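SusD homolog (Bacteroides thetaiotaomicron VPI-5482, PDB 3FDH) probably binds glycans at the cell surface, as a predicted lipoprotein of the SusD/RagB family that would work with an outer-membrane transporter in sugar uptake. Local coordinates at residues A[240-244]-A[245-249]; A[22-25]-A[26-30]; A[377-380]-A[381-385]. All coordinates share one frame; numbering follows the deposited sequence. Where two conformers were deposited one is given.

Interaction 1: A[240-244]-A[245-249]; sequences FDIYD and SNNIN
Y243 lays its ring against N249 where the loop leading out of strand 238-240 doubles back toward helix 250-258. The CA of N249 sits almost on the ring normal, 3.7 Å from the centroid of Y243 and 8° off axis, a CH-pi contact over one face. With CG of Y243 beside its own backbone N (chi1 -58°), the ring leans against the returning chain, and the carbonyl O of N247 comes to the ring's edge, 3.3 Å from Y243 CD1. The Y243 hydroxyl bonds T330 beyond the loop. D244 closes the turn: its N gives a 2.7 Å bond to N247 O, and N247 N returns a 3.0 Å bond to D244 O, reached from above the carbonyl plane. The D244 carboxylate folds back over the turn, CG lying between backbone N and carbonyl carbon (chi1 55°). The N249 amide is steeply inclined to the Y243 ring and serves other partners: ND2 bonds A328 O and A427 O, while OD1 caps Y252 N. The two backbone bonds between D244 and N247 thus hold the turn, which the carboxylate probably favours, and an aromatic face packs against the N-cap residue that starts helix 250-258.

Interaction 2: A[22-25]-A[26-30]; sequences RFIL and ADVIT
The first turns of helix 21-37 meet here, and the contact is that of an alpha-helix with itself, i to i+4. A26 N bonds R22 O at 3.1 Å, V28 N bonds I24 O at 2.9 Å and I29 N bonds L25 O, also at 2.9 Å. The side chains follow the same spacing. L25 sets CG anti to its backbone N (chi1 -175°), where it meets the CD1 tip of I29 at 3.8 Å; the CG1 of I29 lies over the carbonyl O of L25, 3.2 Å away. Next to this pair, one methyl branch of each residue joins I24 to V28, CG2 to CG2 at 4.1 Å, and the same V28 methyl rests on I24 O. T30 adds a polar grip: its OG1 donates to A26 O at 2.8 Å, while T30 N bonds that oxygen from the opposite face of the carbonyl plane, so two donors hold one acceptor and the hydroxyl is tied to the preceding turn. The aliphatic ridge faces inward. I24 and L25 pack on I92 of helix 76-95, I24 and V28 reach N88 of that helix, and L25 and V28 meet M111 and M115 of helix 106-127, respectively. Further round, I29 and T30 touch F240 of strand 238-240, so these turns pack on two helices and a short strand.

Interaction 3: A[377-380]-A[381-385]; sequences KELG and SGLNT
G380, just after helix 354-379, is the first residue to leave helical backbone angles, with positive phi (49°), and the chain passes through a short 3-10 turn at S381 and G382 into strand 383-384. Two successive backbone bonds carry it round: G382 N to L379 O at 2.8 Å and L383 N to G380 O at 3.1 Å. In both, the donor stands above the carbonyl plane and not on a lone pair. Two glycines sit in the corner: positive phi at G380 favours glycine, and the CA of G382 passes close by L379 O. The side-chain contact is a leucine pair across the corner. L379 and L383 meet at their roots, CB to CB at 3.8 Å, and one branch of L379 adds to it, its CD1 lying 4.0 Å from the CB of L383. The two then part: L379 carries CG beside its backbone N (chi1 -81°), whereas L383 sets CG opposite its backbone N (chi1 174°), and the chains slant across each other. The pair thus covers the inner side of the bend with hydrocarbon, while the peptide groups of the turn bond one another. Both leucines rest on F284 of strand 283-284; L379 also touches Y324, and L383 reaches back to I376 of helix 354-379. S381 O takes a bond from K291, and G382 and N384 bond R292 through the backbone, where strand 383-384 runs parallel to strand 292-293 in a two-stranded sheet.

Along the chain the order is interaction 2, interaction 1, interaction 3, all within one SusD-like region. Interactions 1 and 2 touch directly through the end of strand 238-240, their centres 16 Å apart, and Y243 adds a contact with F34 farther along helix 21-37, so the loop of 240-249 is set against the N-terminal helix. Interaction 3 lies farther along, its centre 19 Å from that of interaction 1, with nearest atoms about 7 Å apart; K326 bridges this interval, bonding S245 and touching E378. Interactions 2 and 3 are 35 Å apart between centres. The loop 240-249 thus sits between the early helices and the end of helix 354-379, linking distant parts of a largely helical fold.

Interaction 1: A[240-244]-A[245-249]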
loop_
_atom_site.group_PDB
_atom_site.type_symbol
_atom_site.label_atom_id
_atom_site.label_comp_id
_atom_site.label_asym_id
_atom_site.label_seq_id
_atom_site.Cartn_x
_atom_site.Cartn_y
_atom_site.Cartn_z
ATOM N N PHE A 240 -8.233 -4.757 7.651
ATOM C CA PHE A 240 -8.811 -6.078 7.435
ATOM C C PHE A 240 -8.047 -6.885 8.445
ATOM O O PHE A 240 -6.875 -7.232 8.216
ATOM C CB PHE A 240 -8.529 -6.540 6.018
ATOM C CG PHE A 240 -9.102 -7.871 5.685
ATOM C CD1 PHE A 240 -10.455 -8.018 5.475
ATOM C CD2 PHE A 240 -8.279 -8.975 5.519
ATOM C CE1 PHE A 240 -11.002 -9.239 5.151
ATOM C CE2 PHE A 240 -8.821 -10.216 5.187
ATOM C CZ PHE A 240 -10.202 -10.347 5.021
ATOM N N ASP A 241 -8.720 -7.174 9.560
ATOM C CA ASP A 241 -8.076 -7.747 10.708
ATOM C C ASP A 241 -8.750 -9.040 11.134
ATOM O O ASP A 241 -9.155 -9.171 12.269
ATOM C CB ASP A 241 -8.163 -6.692 11.810
ATOM C CG ASP A 241 -7.180 -6.917 12.961
ATOM O OD1 ASP A 241 -6.285 -7.789 12.901
ATOM O OD2 ASP A 241 -7.299 -6.165 13.947
ATOM N N ILE A 242 -8.879 -9.974 10.206
ATOM C CA ILE A 242 -9.564 -11.230 10.505
ATOM C C ILE A 242 -8.618 -12.418 10.386
ATOM O O ILE A 242 -9.037 -13.572 10.374
ATOM C CB ILE A 242 -10.846 -11.438 9.612
ATOM C CG1 ILE A 242 -10.474 -11.776 8.160
ATOM C CG2 ILE A 242 -11.744 -10.199 9.679
ATOM C CD1 ILE A 242 -11.675 -12.098 7.239
ATOM N N TYR A 243 -7.332 -12.126 10.333
ATOM C CA TYR A 243 -6.348 -13.216 10.207
ATOM C C TYR A 243 -6.239 -14.055 11.474
ATOM O O TYR A 243 -6.428 -13.567 12.600
ATOM C CB TYR A 243 -4.965 -12.695 9.785
ATOM C CG TYR A 243 -5.017 -11.955 8.486
ATOM C CD1 TYR A 243 -5.612 -12.526 7.368
ATOM C CD2 TYR A 243 -4.463 -10.691 8.364
ATOM C CE1 TYR A 243 -5.668 -11.843 6.155
ATOM C CE2 TYR A 243 -4.499 -9.997 7.166
ATOM C CZ TYR A 243 -5.113 -10.574 6.065
ATOM O OH TYR A 243 -5.148 -9.907 4.864
ATOM N N ASP A 244 -5.959 -15.336 11.248
ATOM C CA ASP A 244 -5.706 -16.303 12.327
ATOM C C ASP A 244 -4.703 -17.393 11.946
ATOM O O ASP A 244 -4.103 -17.379 10.862
ATOM C CB ASP A 244 -6.997 -16.949 12.862
ATOM C CG ASP A 244 -7.844 -17.628 11.772
ATOM O OD1 ASP A 244 -7.303 -18.316 10.879
ATOM O OD2 ASP A 244 -9.086 -17.486 11.832
ATOM N N SER A 245 -4.587 -18.338 12.879
ATOM C CA SER A 245 -3.668 -19.477 12.785
ATOM C C SER A 245 -3.842 -20.124 11.450
ATOM O O SER A 245 -2.908 -20.667 10.882
ATOM C CB SER A 245 -3.996 -20.570 13.822
ATOM O OG SER A 245 -4.203 -20.065 15.137
ATOM N N ASN A 246 -5.059 -20.035 10.945
ATOM C CA ASN A 246 -5.430 -20.751 9.733
ATOM C C ASN A 246 -5.806 -19.867 8.562
ATOM O O ASN A 246 -6.013 -20.331 7.446
ATOM C CB ASN A 246 -6.562 -21.733 10.060
ATOM C CG ASN A 246 -6.140 -22.779 11.111
ATOM O OD1 ASN A 246 -6.763 -22.898 12.177
ATOM N ND2 ASN A 246 -5.038 -23.489 10.837
ATOM N N ASN A 247 -5.866 -18.576 8.815
ATOM C CA ASN A 247 -6.191 -17.626 7.759
ATOM C C ASN A 247 -5.150 -16.518 7.813
ATOM O O ASN A 247 -5.266 -15.606 8.609
ATOM C CB ASN A 247 -7.559 -17.051 8.015
ATOM C CG ASN A 247 -8.096 -16.346 6.824
ATOM O OD1 ASN A 247 -7.694 -16.655 5.703
ATOM N ND2 ASN A 247 -9.024 -15.400 7.039
ATOM N N ILE A 248 -4.152 -16.617 6.950
ATOM C CA ILE A 248 -2.960 -15.778 7.099
ATOM C C ILE A 248 -2.844 -14.474 6.333
ATOM O O ILE A 248 -3.476 -14.238 5.321
ATOM C CB ILE A 248 -1.705 -16.632 6.851
ATOM C CG1 ILE A 248 -1.510 -16.909 5.364
ATOM C CG2 ILE A 248 -1.781 -17.928 7.678
ATOM C CD1 ILE A 248 -0.430 -17.995 5.064
ATOM N N ASN A 249 -2.003 -13.628 6.908
ATOM C CA ASN A 249 -1.626 -12.321 6.356
ATOM C C ASN A 249 -0.896 -12.583 5.037
ATOM O O ASN A 249 -0.069 -13.495 4.958
ATOM C CB ASN A 249 -0.757 -11.567 7.388
ATOM C CG ASN A 249 -0.030 -10.378 6.808
ATOM O OD1 ASN A 249 0.818 -10.528 5.946
ATOM N ND2 ASN A 249 -0.326 -9.178 7.335
#

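Interaction 2: A[22-25]-A[26-30]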
loop_
_atom_site.group_PDB
_atom_site.type_symbol
_atom_site.label_atom_id
_atom_site.label_comp_id
_atom_site.label_asym_id
_atom_site.label_seq_id
_atom_site.Cartn_x
_atom_site.Cartn_y
_atom_site.Cartn_z
ATOM N N ARG A 22 -24.706 -8.564 0.303
ATOM C CA ARG A 22 -23.857 -8.643 1.493
ATOM C C ARG A 22 -22.822 -9.755 1.374
ATOM O O ARG A 22 -21.668 -9.594 1.768
ATOM C CB ARG A 22 -24.677 -8.772 2.778
ATOM C CG ARG A 22 -25.521 -10.010 2.919
ATOM C CD ARG A 22 -26.452 -9.835 4.080
ATOM N NE ARG A 22 -27.245 -11.020 4.363
ATOM C CZ ARG A 22 -28.424 -11.297 3.810
ATOM N NH1 ARG A 22 -28.986 -10.486 2.910
ATOM N NH2 ARG A 22 -29.045 -12.410 4.170
ATOM N N PHE A 23 -23.227 -10.860 0.779
ATOM C CA PHE A 23 -22.317 -11.998 0.623
ATOM C C PHE A 23 -21.236 -11.678 -0.413
ATOM O O PHE A 23 -20.068 -12.110 -0.321
ATOM C CB PHE A 23 -23.095 -13.271 0.281
ATOM C CG PHE A 23 -24.108 -13.646 1.340
ATOM C CD1 PHE A 23 -23.713 -13.776 2.659
ATOM C CD2 PHE A 23 -25.458 -13.823 1.024
ATOM C CE1 PHE A 23 -24.653 -14.104 3.643
ATOM C CE2 PHE A 23 -26.368 -14.156 1.994
ATOM C CZ PHE A 23 -25.974 -14.287 3.295
ATOM N N ILE A 24 -21.619 -10.885 -1.395
ATOM C CA ILE A 24 -20.661 -10.498 -2.425
ATOM C C ILE A 24 -19.650 -9.549 -1.771
ATOM O O ILE A 24 -18.436 -9.624 -2.007
ATOM C CB ILE A 24 -21.322 -9.808 -3.645
ATOM C CG1 ILE A 24 -22.411 -10.696 -4.266
ATOM C CG2 ILE A 24 -20.255 -9.476 -4.699
ATOM C CD1 ILE A 24 -23.247 -9.998 -5.342
ATOM N N LEU A 25 -20.161 -8.682 -0.910
ATOM C CA LEU A 25 -19.304 -7.674 -0.278
ATOM C C LEU A 25 -18.244 -8.343 0.570
ATOM O O LEU A 25 -17.113 -7.877 0.675
ATOM C CB LEU A 25 -20.123 -6.709 0.585
ATOM C CG LEU A 25 -19.384 -5.535 1.201
ATOM C CD1 LEU A 25 -18.903 -4.593 0.025
ATOM C CD2 LEU A 25 -20.232 -4.821 2.264
ATOM N N ALA A 26 -18.622 -9.428 1.210
ATOM C CA ALA A 26 -17.669 -10.143 2.102
ATOM C C ALA A 26 -16.464 -10.540 1.260
ATOM O O ALA A 26 -15.298 -10.397 1.654
ATOM C CB ALA A 26 -18.317 -11.391 2.723
ATOM N N ASP A 27 -16.773 -10.985 0.055
ATOM C CA ASP A 27 -15.741 -11.456 -0.872
ATOM C C ASP A 27 -14.925 -10.307 -1.430
ATOM O O ASP A 27 -13.712 -10.402 -1.593
ATOM C CB ASP A 27 -16.367 -12.205 -2.046
ATOM C CG ASP A 27 -15.336 -12.896 -2.898
ATOM O OD1 ASP A 27 -14.901 -14.021 -2.544
ATOM O OD2 ASP A 27 -14.985 -12.332 -3.951
ATOM N N VAL A 28 -15.604 -9.208 -1.725
ATOM C CA VAL A 28 -14.959 -8.026 -2.314
ATOM C C VAL A 28 -13.954 -7.449 -1.315
ATOM O O VAL A 28 -12.831 -7.100 -1.649
ATOM C CB VAL A 28 -16.039 -6.965 -2.785
ATOM C CG1 VAL A 28 -15.462 -5.571 -2.978
ATOM C CG2 VAL A 28 -16.793 -7.466 -4.060
ATOM N N ILE A 29 -14.349 -7.402 -0.053
ATOM C CA ILE A 29 -13.467 -6.834 0.964
ATOM C C ILE A 29 -12.251 -7.744 1.149
ATOM O O ILE A 29 -11.079 -7.295 1.222
ATOM C CB ILE A 29 -14.203 -6.640 2.282
ATOM C CG1 ILE A 29 -15.312 -5.591 2.111
ATOM C CG2 ILE A 29 -13.260 -6.227 3.413
ATOM C CD1 ILE A 29 -16.228 -5.491 3.342
ATOM N N THR A 30 -12.534 -9.030 1.192
ATOM C CA THR A 30 -11.487 -10.033 1.401
ATOM C C THR A 30 -10.473 -9.985 0.266
ATOM O O THR A 30 -9.247 -9.932 0.459
ATOM C CB THR A 30 -12.078 -11.430 1.461
ATOM O OG1 THR A 30 -12.952 -11.538 2.600
ATOM C CG2 THR A 30 -10.970 -12.460 1.585
#

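Interaction 3: A[377-380]-A[381-385]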
loop_
_atom_site.group_PDB
_atom_site.type_symbol
_atom_site.label_atom_id
_atom_site.label_comp_id
_atom_site.label_asym_id
_atom_site.label_seq_id
_atom_site.Cartn_x
_atom_site.Cartn_y
_atom_site.Cartn_z
ATOM N N LYS A 377 6.154 -13.509 18.520
ATOM C CA LYS A 377 5.319 -14.509 19.152
ATOM C C LYS A 377 5.233 -15.707 18.200
ATOM O O LYS A 377 5.443 -16.837 18.587
ATOM C CB LYS A 377 3.925 -13.958 19.510
ATOM C CG LYS A 377 3.045 -14.903 20.348
ATOM C CD LYS A 377 1.576 -14.500 20.251
ATOM C CE LYS A 377 0.642 -15.290 21.186
ATOM N NZ LYS A 377 0.573 -14.721 22.573
ATOM N N GLU A 378 5.012 -15.445 16.930
ATOM C CA GLU A 378 4.879 -16.523 15.947
ATOM C C GLU A 378 6.131 -17.404 15.856
ATOM O O GLU A 378 6.034 -18.635 15.805
ATOM C CB GLU A 378 4.522 -15.953 14.565
ATOM C CG GLU A 378 4.574 -16.968 13.435
ATOM C CD GLU A 378 3.576 -18.119 13.565
ATOM O OE1 GLU A 378 2.631 -18.078 14.391
ATOM O OE2 GLU A 378 3.780 -19.100 12.817
ATOM N N LEU A 379 7.302 -16.782 15.832
ATOM C CA LEU A 379 8.579 -17.533 15.763
ATOM C C LEU A 379 8.856 -18.366 16.989
ATOM O O LEU A 379 9.444 -19.436 16.909
ATOM C CB LEU A 379 9.782 -16.621 15.491
ATOM C CG LEU A 379 9.960 -16.263 14.017
ATOM C CD1 LEU A 379 11.074 -15.227 13.856
ATOM C CD2 LEU A 379 10.295 -17.523 13.247
ATOM N N GLY A 380 8.386 -17.894 18.124
ATOM C CA GLY A 380 8.607 -18.612 19.363
ATOM C C GLY A 380 10.058 -19.024 19.567
ATOM O O GLY A 380 10.978 -18.216 19.464
ATOM N N SER A 381 10.245 -20.303 19.847
ATOM C CA SER A 381 11.567 -20.856 20.132
ATOM C C SER A 381 12.462 -20.871 18.900
ATOM O O SER A 381 13.618 -21.284 18.947
ATOM C CB SER A 381 11.466 -22.257 20.757
ATOM O OG SER A 381 11.039 -23.184 19.797
ATOM N N GLY A 382 11.923 -20.430 17.785
ATOM C CA GLY A 382 12.733 -20.342 16.577
ATOM C C GLY A 382 13.584 -19.073 16.548
ATOM O O GLY A 382 14.377 -18.801 15.619
ATOM N N LEU A 383 13.430 -18.290 17.598
ATOM C CA LEU A 383 14.096 -16.990 17.637
ATOM C C LEU A 383 14.699 -16.669 18.974
ATOM O O LEU A 383 14.122 -16.950 20.006
ATOM C CB LEU A 383 13.085 -15.870 17.285
ATOM C CG LEU A 383 13.569 -14.411 17.413
ATOM C CD1 LEU A 383 14.542 -14.050 16.315
ATOM C CD2 LEU A 383 12.418 -13.393 17.413
ATOM N N ASN A 384 15.897 -16.109 18.899
ATOM C CA ASN A 384 16.603 -15.509 20.039
ATOM C C ASN A 384 16.363 -14.013 19.915
ATOM O O ASN A 384 16.766 -13.394 18.929
ATOM C CB ASN A 384 18.123 -15.690 19.953
ATOM C CG ASN A 384 18.591 -17.100 20.225
ATOM O OD1 ASN A 384 18.049 -17.820 21.076
ATOM N ND2 ASN A 384 19.676 -17.472 19.555
ATOM N N THR A 385 15.672 -13.413 20.865
ATOM C CA THR A 385 15.457 -11.972 20.805
ATOM C C THR A 385 16.711 -11.249 21.302
ATOM O O THR A 385 17.630 -11.851 21.879
ATOM C CB THR A 385 14.275 -11.538 21.665
ATOM O OG1 THR A 385 14.501 -12.024 22.987
ATOM C CG2 THR A 385 12.969 -12.105 21.174
#